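Local coordinates for trypsin-resistant surface T6 protein (Streptococcus pyogenes serotype M6, PDB 4P0D) that forms the backbone (shaft) of the pili on the streptococcal surface as the T6 antigen, its subunits probably joined by a sortase, at residues Asp6-Lys11 with Leu114-Asn119; Asp36-Phe41 with Arg91-Tyr96; Ala269-Glu274 with Thr318-Phe323. The protein carries 1 engineered substitution. All coordinates share one frame; numbering follows the deposited sequence.

Overall arrangement
Contacts 1 and 2 lie in the N-terminal T6 antigen Ig-like domain, their centres about 9 Å apart, and both are largely buried. They meet where strands 94-101 and 108-116 pair antiparallel. Contact 1 packs aliphatic groups between strands and ends in a tyrosine-carboxylate hydrogen bond at its partly exposed end; contact 2 is apolar across its segments, two phenylalanine rings against alanine and valine. Contact 3, about 67 Å from contact 1 and 73 Å from contact 2 between centres, is only partly buried. It joins the middle Cna-B-like and C-terminal prealbumin-like regions through a backbone and a threonine-hydroxyl hydrogen bond, a water, and one valine.

Contact 1: residues Asp6-Lys11 with Leu114-Asn119; sequences DTAQLK and LAASYN
The Tyr118 ring meets Asp6 at its edge: OD2 lies in the plane of the ring, 3.4 Å from Tyr118 CE1, and accepts a hydrogen bond of 2.8 Å from Tyr118 OH. The carboxylate is turned 71° from the ring plane, and the hydroxyl reaches OD2 on its anti side, 29° out of the carboxylate plane. OD2 also receives the backbone N of Ser3, while Tyr118 OH is hydrogen-bonded to the hydroxyl of Tyr31 as well, so the pair belongs to a small polar cluster. The ring of Phe38 also meets that of Tyr118.

Strands 7-11 and 114-116 run antiparallel, at 166°, but their axes come no nearer than 7.4 Å and side chains fill the interval. This is packing between strands of the Ig-like domain without direct pairing: strand 139-155 pairs with both, parallel to 7-13 and antiparallel to 108-116. Ala8 CB faces Ala116 CB at 4.3 Å, near the closest approach of the two backbones. The side chains of Leu10 and Leu114 lie side by side with opposite headings, Leu10 CD1 resting against Leu114 CB at 4.2 Å. The other branch of Leu10 turns to the backbone, with CD2 3.5 Å from Ala115 O and also touching Ala116 CB. Farther along, Leu114 CD2 approaches Lys11 O at 4.1 Å. Beyond the strand, Ser117 OG accepts a 3.0 Å hydrogen bond from Asn119 N, an ST turn with Tyr118 as its middle residue.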
loop_
_atom_site.group_PDB
_atom_site.type_symbol
_atom_site.label_atom_id
_atom_site.label_comp_id
_atom_site.label_asym_id
_atom_site.label_seq_id
_atom_site.Cartn_x
_atom_site.Cartn_y
_atom_site.Cartn_z
ATOM N N ASP A 6 8.247 19.261 49.250
ATOM C CA ASP A 6 9.511 19.194 48.522
ATOM C C ASP A 6 9.240 18.890 47.055
ATOM O O ASP A 6 8.457 18.003 46.757
ATOM C CB ASP A 6 10.412 18.090 49.071
ATOM C CG ASP A 6 11.009 18.428 50.402
ATOM O OD1 ASP A 6 10.965 19.623 50.819
ATOM O OD2 ASP A 6 11.529 17.474 51.023
ATOM N N THR A 7 9.885 19.644 46.170
ATOM C CA THR A 7 9.788 19.470 44.726
ATOM C C THR A 7 11.067 18.822 44.153
ATOM O O THR A 7 12.150 18.959 44.716
ATOM C CB THR A 7 9.522 20.811 44.005
ATOM O OG1 THR A 7 9.043 20.558 42.685
ATOM C CG2 THR A 7 10.779 21.687 43.911
ATOM N N ALA A 8 10.906 18.074 43.063
ATOM C CA ALA A 8 12.026 17.584 42.262
ATOM C C ALA A 8 11.543 17.389 40.830
ATOM O O ALA A 8 10.364 17.134 40.604
ATOM C CB ALA A 8 12.583 16.288 42.826
ATOM N N GLN A 9 12.452 17.506 39.867
ATOM C CA GLN A 9 12.074 17.451 38.459
ATOM C C GLN A 9 12.105 16.018 37.927
ATOM O O GLN A 9 13.108 15.312 38.046
ATOM C CB GLN A 9 13.003 18.331 37.619
ATOM N N LEU A 10 10.995 15.613 37.326
ATOM C CA LEU A 10 10.923 14.370 36.584
ATOM C C LEU A 10 10.993 14.729 35.097
ATOM O O LEU A 10 10.192 15.517 34.599
ATOM C CB LEU A 10 9.627 13.618 36.915
ATOM C CG LEU A 10 9.458 13.287 38.393
ATOM C CD1 LEU A 10 8.147 12.547 38.624
ATOM C CD2 LEU A 10 10.646 12.484 38.906
ATOM N N LYS A 11 11.963 14.151 34.406
ATOM C CA LYS A 11 12.311 14.587 33.070
ATOM C C LYS A 11 12.379 13.421 32.088
ATOM O O LYS A 11 12.876 12.339 32.401
ATOM C CB LYS A 11 13.640 15.333 33.123
ATOM C CG LYS A 11 14.183 15.783 31.776
ATOM C CD LYS A 11 15.421 16.642 31.979
ATOM C CE LYS A 11 16.049 17.069 30.666
ATOM N NZ LYS A 11 16.978 18.210 30.906
ATOM N N LEU A 114 8.758 6.814 36.381
ATOM C CA LEU A 114 9.480 7.918 36.977
ATOM C C LEU A 114 9.118 8.045 38.450
ATOM O O LEU A 114 7.962 7.856 38.840
ATOM C CB LEU A 114 9.159 9.230 36.269
ATOM C CG LEU A 114 9.625 9.311 34.809
ATOM C CD1 LEU A 114 8.928 10.458 34.101
ATOM C CD2 LEU A 114 11.134 9.467 34.682
ATOM N N ALA A 115 10.098 8.399 39.256
ATOM C CA ALA A 115 9.863 8.559 40.692
ATOM C C ALA A 115 10.700 9.698 41.247
ATOM O O ALA A 115 11.847 9.854 40.840
ATOM C CB ALA A 115 10.199 7.265 41.419
ATOM N N ALA A 116 10.117 10.500 42.149
ATOM C CA ALA A 116 10.899 11.409 42.990
ATOM C C ALA A 116 11.113 10.728 44.338
ATOM O O ALA A 116 10.149 10.266 44.972
ATOM C CB ALA A 116 10.207 12.743 43.156
ATOM N N SER A 117 12.377 10.651 44.756
ATOM C CA SER A 117 12.783 9.806 45.899
ATOM C C SER A 117 13.855 10.427 46.788
ATOM O O SER A 117 14.763 11.087 46.297
ATOM C CB SER A 117 13.323 8.475 45.376
ATOM O OG SER A 117 13.773 7.674 46.458
ATOM N N TYR A 118 13.756 10.176 48.095
ATOM C CA TYR A 118 14.765 10.614 49.049
ATOM C C TYR A 118 15.932 9.644 49.141
ATOM O O TYR A 118 16.897 9.929 49.840
ATOM C CB TYR A 118 14.156 10.789 50.454
ATOM C CG TYR A 118 13.145 11.892 50.534
ATOM C CD1 TYR A 118 13.534 13.226 50.430
ATOM C CD2 TYR A 118 11.805 11.615 50.728
ATOM C CE1 TYR A 118 12.612 14.256 50.505
ATOM C CE2 TYR A 118 10.873 12.636 50.800
ATOM C CZ TYR A 118 11.290 13.966 50.676
ATOM O OH TYR A 118 10.374 14.988 50.726
ATOM N N ASN A 119 15.859 8.507 48.449
ATOM C CA ASN A 119 16.875 7.462 48.567
ATOM C C ASN A 119 17.709 7.263 47.314
ATOM O O ASN A 119 18.232 6.169 47.085
ATOM C CB ASN A 119 16.200 6.130 48.934
ATOM C CG ASN A 119 17.138 5.167 49.641
ATOM O OD1 ASN A 119 18.183 5.557 50.170
ATOM N ND2 ASN A 119 16.760 3.898 49.670
#

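Contact 2: residues Asp36-Phe41 with Arg91-Tyr96; sequences DSFINF and RGASVY
Phe41 meets Val95 through a CH-pi contact: Val95 CG2 sits over one face of the ring, 3.9 Å from its centroid and 18° off the normal. The valine side chain stands roughly perpendicular to that of Phe41. The methyl is displaced toward the rim, nearest to Phe41 CE1 at 3.7 Å, and that same carbon brings the ring edge to the backbone, 3.5 Å from Ser94 N. Ala93 CB fits against both aromatic rings, 3.7 Å from Phe38 CE1 and 3.8 Å from Phe41 CE1. On the face of Phe41 opposite Val95, Phe38 CZ lies 4.0 Å above the ring centre, leaving the ring between a methyl and an aromatic carbon.

With CG anti to the backbone N (chi1 176°), Phe38 carries its ring toward Ala93 and the face of Phe41. Between the two phenylalanines, Ile39 and Asn40 are both paired with Val30 of strand 20-31, which makes a classic beta bulge in strand 38-43 of the Ig-like domain. Asn40 N lies over the centre of the Phe38 ring, 3.9 Å above its plane. On the other segment, Ser94 OG donates a 2.8 Å hydrogen bond to Gly92 O that spans Ala93, whose backbone N is held by the hydroxyl of Tyr31. Farther out, Thr126 touches both phenylalanines and Leu124 touches Val95.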
loop_
_atom_site.group_PDB
_atom_site.type_symbol
_atom_site.label_atom_id
_atom_site.label_comp_id
_atom_site.label_asym_id
_atom_site.label_seq_id
_atom_site.Cartn_x
_atom_site.Cartn_y
_atom_site.Cartn_z
ATOM N N ASP A 36 7.158 16.173 58.403
ATOM C CA ASP A 36 8.589 16.433 58.539
ATOM C C ASP A 36 9.425 15.155 58.451
ATOM O O ASP A 36 10.653 15.205 58.524
ATOM C CB ASP A 36 8.858 17.134 59.875
ATOM C CG ASP A 36 8.829 16.167 61.059
ATOM O OD1 ASP A 36 7.859 15.400 61.182
ATOM O OD2 ASP A 36 9.793 16.150 61.847
ATOM N N SER A 37 8.754 14.018 58.284
ATOM C CA SER A 37 9.413 12.731 58.154
ATOM C C SER A 37 8.754 11.901 57.045
ATOM O O SER A 37 7.530 11.847 56.953
ATOM C CB SER A 37 9.321 11.978 59.493
ATOM O OG SER A 37 10.158 10.837 59.498
ATOM N N PHE A 38 9.570 11.265 56.210
ATOM C CA PHE A 38 9.090 10.392 55.135
ATOM C C PHE A 38 9.004 8.945 55.608
ATOM O O PHE A 38 9.992 8.369 56.076
ATOM C CB PHE A 38 10.037 10.440 53.926
ATOM C CG PHE A 38 9.649 9.492 52.818
ATOM C CD1 PHE A 38 8.529 9.742 52.039
ATOM C CD2 PHE A 38 10.394 8.345 52.566
ATOM C CE1 PHE A 38 8.159 8.871 51.022
ATOM C CE2 PHE A 38 10.032 7.470 51.545
ATOM C CZ PHE A 38 8.911 7.740 50.769
ATOM N N ILE A 39 7.838 8.338 55.419
ATOM C CA ILE A 39 7.583 6.977 55.886
ATOM C C ILE A 39 7.828 5.954 54.762
ATOM O O ILE A 39 8.790 5.178 54.810
ATOM C CB ILE A 39 6.136 6.867 56.440
ATOM C CG1 ILE A 39 5.849 8.024 57.418
ATOM C CG2 ILE A 39 5.898 5.514 57.109
ATOM C CD1 ILE A 39 4.568 7.860 58.223
ATOM N N ASN A 40 6.962 5.971 53.747
ATOM C CA ASN A 40 7.002 4.984 52.669
ATOM C C ASN A 40 6.145 5.442 51.493
ATOM O O ASN A 40 5.548 6.524 51.523
ATOM C CB ASN A 40 6.505 3.616 53.183
ATOM C CG ASN A 40 5.027 3.628 53.552
ATOM O OD1 ASN A 40 4.405 4.680 53.631
ATOM N ND2 ASN A 40 4.456 2.443 53.776
ATOM N N PHE A 41 6.075 4.600 50.464
ATOM C CA PHE A 41 5.140 4.808 49.361
ATOM C C PHE A 41 3.880 3.999 49.529
ATOM O O PHE A 41 3.960 2.818 49.814
ATOM C CB PHE A 41 5.788 4.395 48.057
ATOM C CG PHE A 41 6.847 5.327 47.615
ATOM C CD1 PHE A 41 6.516 6.614 47.218
ATOM C CD2 PHE A 41 8.167 4.937 47.599
ATOM C CE1 PHE A 41 7.503 7.496 46.811
ATOM C CE2 PHE A 41 9.154 5.813 47.192
ATOM C CZ PHE A 41 8.818 7.095 46.798
ATOM N N ARG A 91 5.424 17.121 43.366
ATOM C CA ARG A 91 5.243 17.624 44.730
ATOM C C ARG A 91 5.357 16.464 45.719
ATOM O O ARG A 91 4.419 15.694 45.890
ATOM C CB ARG A 91 3.891 18.298 44.888
ATOM C CG ARG A 91 3.690 18.862 46.291
ATOM C CD ARG A 91 2.240 19.206 46.582
ATOM N NE ARG A 91 1.943 20.539 46.081
ATOM N N GLY A 92 6.518 16.344 46.348
ATOM C CA GLY A 92 6.782 15.293 47.319
ATOM C C GLY A 92 7.160 14.003 46.636
ATOM O O GLY A 92 6.941 13.843 45.439
ATOM N N ALA A 93 7.730 13.085 47.401
ATOM C CA ALA A 93 8.119 11.793 46.885
ATOM C C ALA A 93 6.871 11.131 46.320
ATOM O O ALA A 93 5.794 11.203 46.913
ATOM C CB ALA A 93 8.748 10.927 47.970
ATOM N N SER A 94 7.022 10.565 45.127
ATOM C CA SER A 94 5.913 10.025 44.363
ATOM C C SER A 94 6.441 9.223 43.190
ATOM O O SER A 94 7.593 9.390 42.777
ATOM C CB SER A 94 4.991 11.144 43.886
ATOM O OG SER A 94 5.746 12.272 43.492
ATOM N N VAL A 95 5.582 8.344 42.674
ATOM C CA VAL A 95 5.944 7.387 41.625
ATOM C C VAL A 95 4.910 7.504 40.521
ATOM O O VAL A 95 3.715 7.520 40.800
ATOM C CB VAL A 95 5.944 5.951 42.183
ATOM C CG1 VAL A 95 6.587 4.982 41.198
ATOM C CG2 VAL A 95 6.666 5.908 43.523
ATOM N N TYR A 96 5.376 7.594 39.280
ATOM C CA TYR A 96 4.518 7.794 38.110
ATOM C C TYR A 96 4.817 6.813 36.972
ATOM O O TYR A 96 5.930 6.362 36.794
ATOM C CB TYR A 96 4.700 9.215 37.536
ATOM C CG TYR A 96 4.305 10.348 38.453
ATOM C CD1 TYR A 96 5.181 10.821 39.421
ATOM C CD2 TYR A 96 3.050 10.952 38.344
ATOM C CE1 TYR A 96 4.821 11.852 40.260
ATOM C CE2 TYR A 96 2.685 11.991 39.179
ATOM C CZ TYR A 96 3.578 12.432 40.131
ATOM O OH TYR A 96 3.221 13.455 40.961
#

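Contact 3: residues Ala269-Glu274 with Thr318-Phe323; sequences AIVGGE and TYQIAF. Engineered in segment 269-274: Gly273 (natural residue Glu).
Val271 is set roughly perpendicular to the side chains of both Thr318 and Gln320, and so lies across the two of them. Its CG1 branch does most of the touching, 3.5 Å from Thr318 OG1 and 3.5 Å from Gln320 OE1. CG2 lies against the amide carbon, Gln320 CD. Gln320 CG stands between its backbone N and carbonyl carbon (chi1 57°), and this turn, with the extended chain beyond CG, brings the amide end back to Val271; NE2 is held by Thr470 OG1.

Thr318 OG1 likewise stands between its N and carbonyl carbon (chi1 73°) and donates a 3.0 Å hydrogen bond to Ile270 O, coming from above the carbonyl plane. Its methyl, CG2, turns to Ala269 CB at 4.3 Å. The backbone bond lies closer to the carbonyl axis: Gly272 N donates to Thr318 O at 2.9 Å (N-H...O 163°), and Val271 CA makes a CH...O contact with the same oxygen. One water knits the two segments, accepting from Thr318 N at 2.9 Å and placed to donate to Ile270 O and Gly272 O, although acceptors around it outnumber its protons. Gly273, an engineered substitution, follows with its backbone bonded to Gly467.

The contact is consistent with a junction between the middle and C-terminal domains: the loop between strands 258-265 and 276-285, in the Cna-B-like region, meets the approach to strand 320-327 of the prealbumin-like region. That strand lies between 359-361, antiparallel to it, and 470-479, parallel to it, and Gln364 bonds back to Ala269 O.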
loop_
_atom_site.group_PDB
_atom_site.type_symbol
_atom_site.label_atom_id
_atom_site.label_comp_id
_atom_site.label_asym_id
_atom_site.label_seq_id
_atom_site.Cartn_x
_atom_site.Cartn_y
_atom_site.Cartn_z
ATOM N N ALA A 269 -8.388 -0.740 -17.274
ATOM C CA ALA A 269 -7.219 0.027 -16.918
ATOM C C ALA A 269 -7.390 1.447 -17.433
ATOM O O ALA A 269 -7.741 1.676 -18.599
ATOM C CB ALA A 269 -5.956 -0.594 -17.476
ATOM N N ILE A 270 -7.131 2.390 -16.548
ATOM C CA ILE A 270 -7.223 3.814 -16.875
ATOM C C ILE A 270 -6.049 4.250 -17.741
ATOM O O ILE A 270 -4.904 3.886 -17.456
ATOM C CB ILE A 270 -7.242 4.644 -15.580
ATOM C CG1 ILE A 270 -8.509 4.326 -14.756
ATOM C CG2 ILE A 270 -7.071 6.136 -15.870
ATOM C CD1 ILE A 270 -9.837 4.543 -15.464
ATOM N N VAL A 271 -6.325 5.054 -18.778
ATOM C CA VAL A 271 -5.261 5.650 -19.585
ATOM C C VAL A 271 -4.952 7.082 -19.109
ATOM O O VAL A 271 -5.856 7.812 -18.709
ATOM C CB VAL A 271 -5.574 5.651 -21.118
ATOM C CG1 VAL A 271 -6.060 4.291 -21.601
ATOM C CG2 VAL A 271 -6.563 6.739 -21.493
ATOM N N GLY A 272 -3.681 7.465 -19.155
ATOM C CA GLY A 272 -3.251 8.813 -18.806
ATOM C C GLY A 272 -3.257 9.117 -17.310
ATOM O O GLY A 272 -3.278 8.218 -16.488
ATOM N N GLY A 273 -3.334 10.408 -17.000
ATOM C CA GLY A 273 -3.025 11.001 -15.690
ATOM C C GLY A 273 -3.395 10.313 -14.394
ATOM O O GLY A 273 -2.567 10.226 -13.489
ATOM N N GLU A 274 -4.637 9.879 -14.275
ATOM C CA GLU A 274 -5.096 9.199 -13.080
ATOM C C GLU A 274 -4.276 7.924 -12.792
ATOM O O GLU A 274 -4.043 7.572 -11.637
ATOM C CB GLU A 274 -6.585 8.840 -13.221
ATOM N N THR A 318 -1.016 3.613 -18.388
ATOM C CA THR A 318 -1.168 3.074 -19.740
ATOM C C THR A 318 -1.562 4.217 -20.661
ATOM O O THR A 318 -2.096 5.238 -20.206
ATOM C CB THR A 318 -2.266 1.985 -19.841
ATOM O OG1 THR A 318 -3.567 2.589 -19.745
ATOM C CG2 THR A 318 -2.151 0.972 -18.745
ATOM N N TYR A 319 -1.330 4.009 -21.957
ATOM C CA TYR A 319 -1.734 4.946 -22.998
ATOM C C TYR A 319 -2.532 4.200 -24.056
ATOM O O TYR A 319 -2.588 2.965 -24.068
ATOM C CB TYR A 319 -0.498 5.556 -23.670
ATOM C CG TYR A 319 0.538 6.061 -22.677
ATOM C CD1 TYR A 319 0.262 7.148 -21.852
ATOM C CD2 TYR A 319 1.769 5.422 -22.542
ATOM C CE1 TYR A 319 1.188 7.605 -20.928
ATOM C CE2 TYR A 319 2.712 5.877 -21.621
ATOM C CZ TYR A 319 2.416 6.965 -20.813
ATOM O OH TYR A 319 3.349 7.410 -19.885
ATOM N N GLN A 320 -3.121 4.960 -24.971
ATOM C CA GLN A 320 -3.811 4.362 -26.094
ATOM C C GLN A 320 -3.427 5.069 -27.372
ATOM O O GLN A 320 -3.122 6.264 -27.366
ATOM C CB GLN A 320 -5.316 4.348 -25.868
ATOM C CG GLN A 320 -5.941 5.704 -25.618
ATOM C CD GLN A 320 -7.373 5.605 -25.126
ATOM O OE1 GLN A 320 -7.815 4.560 -24.639
ATOM N NE2 GLN A 320 -8.099 6.701 -25.233
ATOM N N ILE A 321 -3.398 4.301 -28.451
ATOM C CA ILE A 321 -3.021 4.802 -29.756
ATOM C C ILE A 321 -4.274 5.095 -30.575
ATOM O O ILE A 321 -5.186 4.284 -30.631
ATOM C CB ILE A 321 -2.133 3.795 -30.503
ATOM C CG1 ILE A 321 -0.883 3.491 -29.669
ATOM C CG2 ILE A 321 -1.726 4.341 -31.874
ATOM C CD1 ILE A 321 -0.023 2.398 -30.236
ATOM N N ALA A 322 -4.265 6.247 -31.238
ATOM C CA ALA A 322 -5.372 6.697 -32.068
ATOM C C ALA A 322 -4.823 7.230 -33.387
ATOM O O ALA A 322 -3.682 7.687 -33.461
ATOM C CB ALA A 322 -6.168 7.779 -31.343
ATOM N N PHE A 323 -5.630 7.148 -34.429
ATOM C CA PHE A 323 -5.254 7.690 -35.729
ATOM C C PHE A 323 -6.518 7.989 -36.532
ATOM O O PHE A 323 -7.615 7.574 -36.169
ATOM C CB PHE A 323 -4.367 6.702 -36.487
ATOM C CG PHE A 323 -5.031 5.371 -36.768
ATOM C CD1 PHE A 323 -5.837 5.208 -37.883
ATOM C CD2 PHE A 323 -4.839 4.283 -35.919
ATOM C CE1 PHE A 323 -6.441 4.001 -38.152
ATOM C CE2 PHE A 323 -5.430 3.060 -36.188
ATOM C CZ PHE A 323 -6.240 2.919 -37.303
HETATM O O HOH W 1 -2.695 5.507 -16.886
#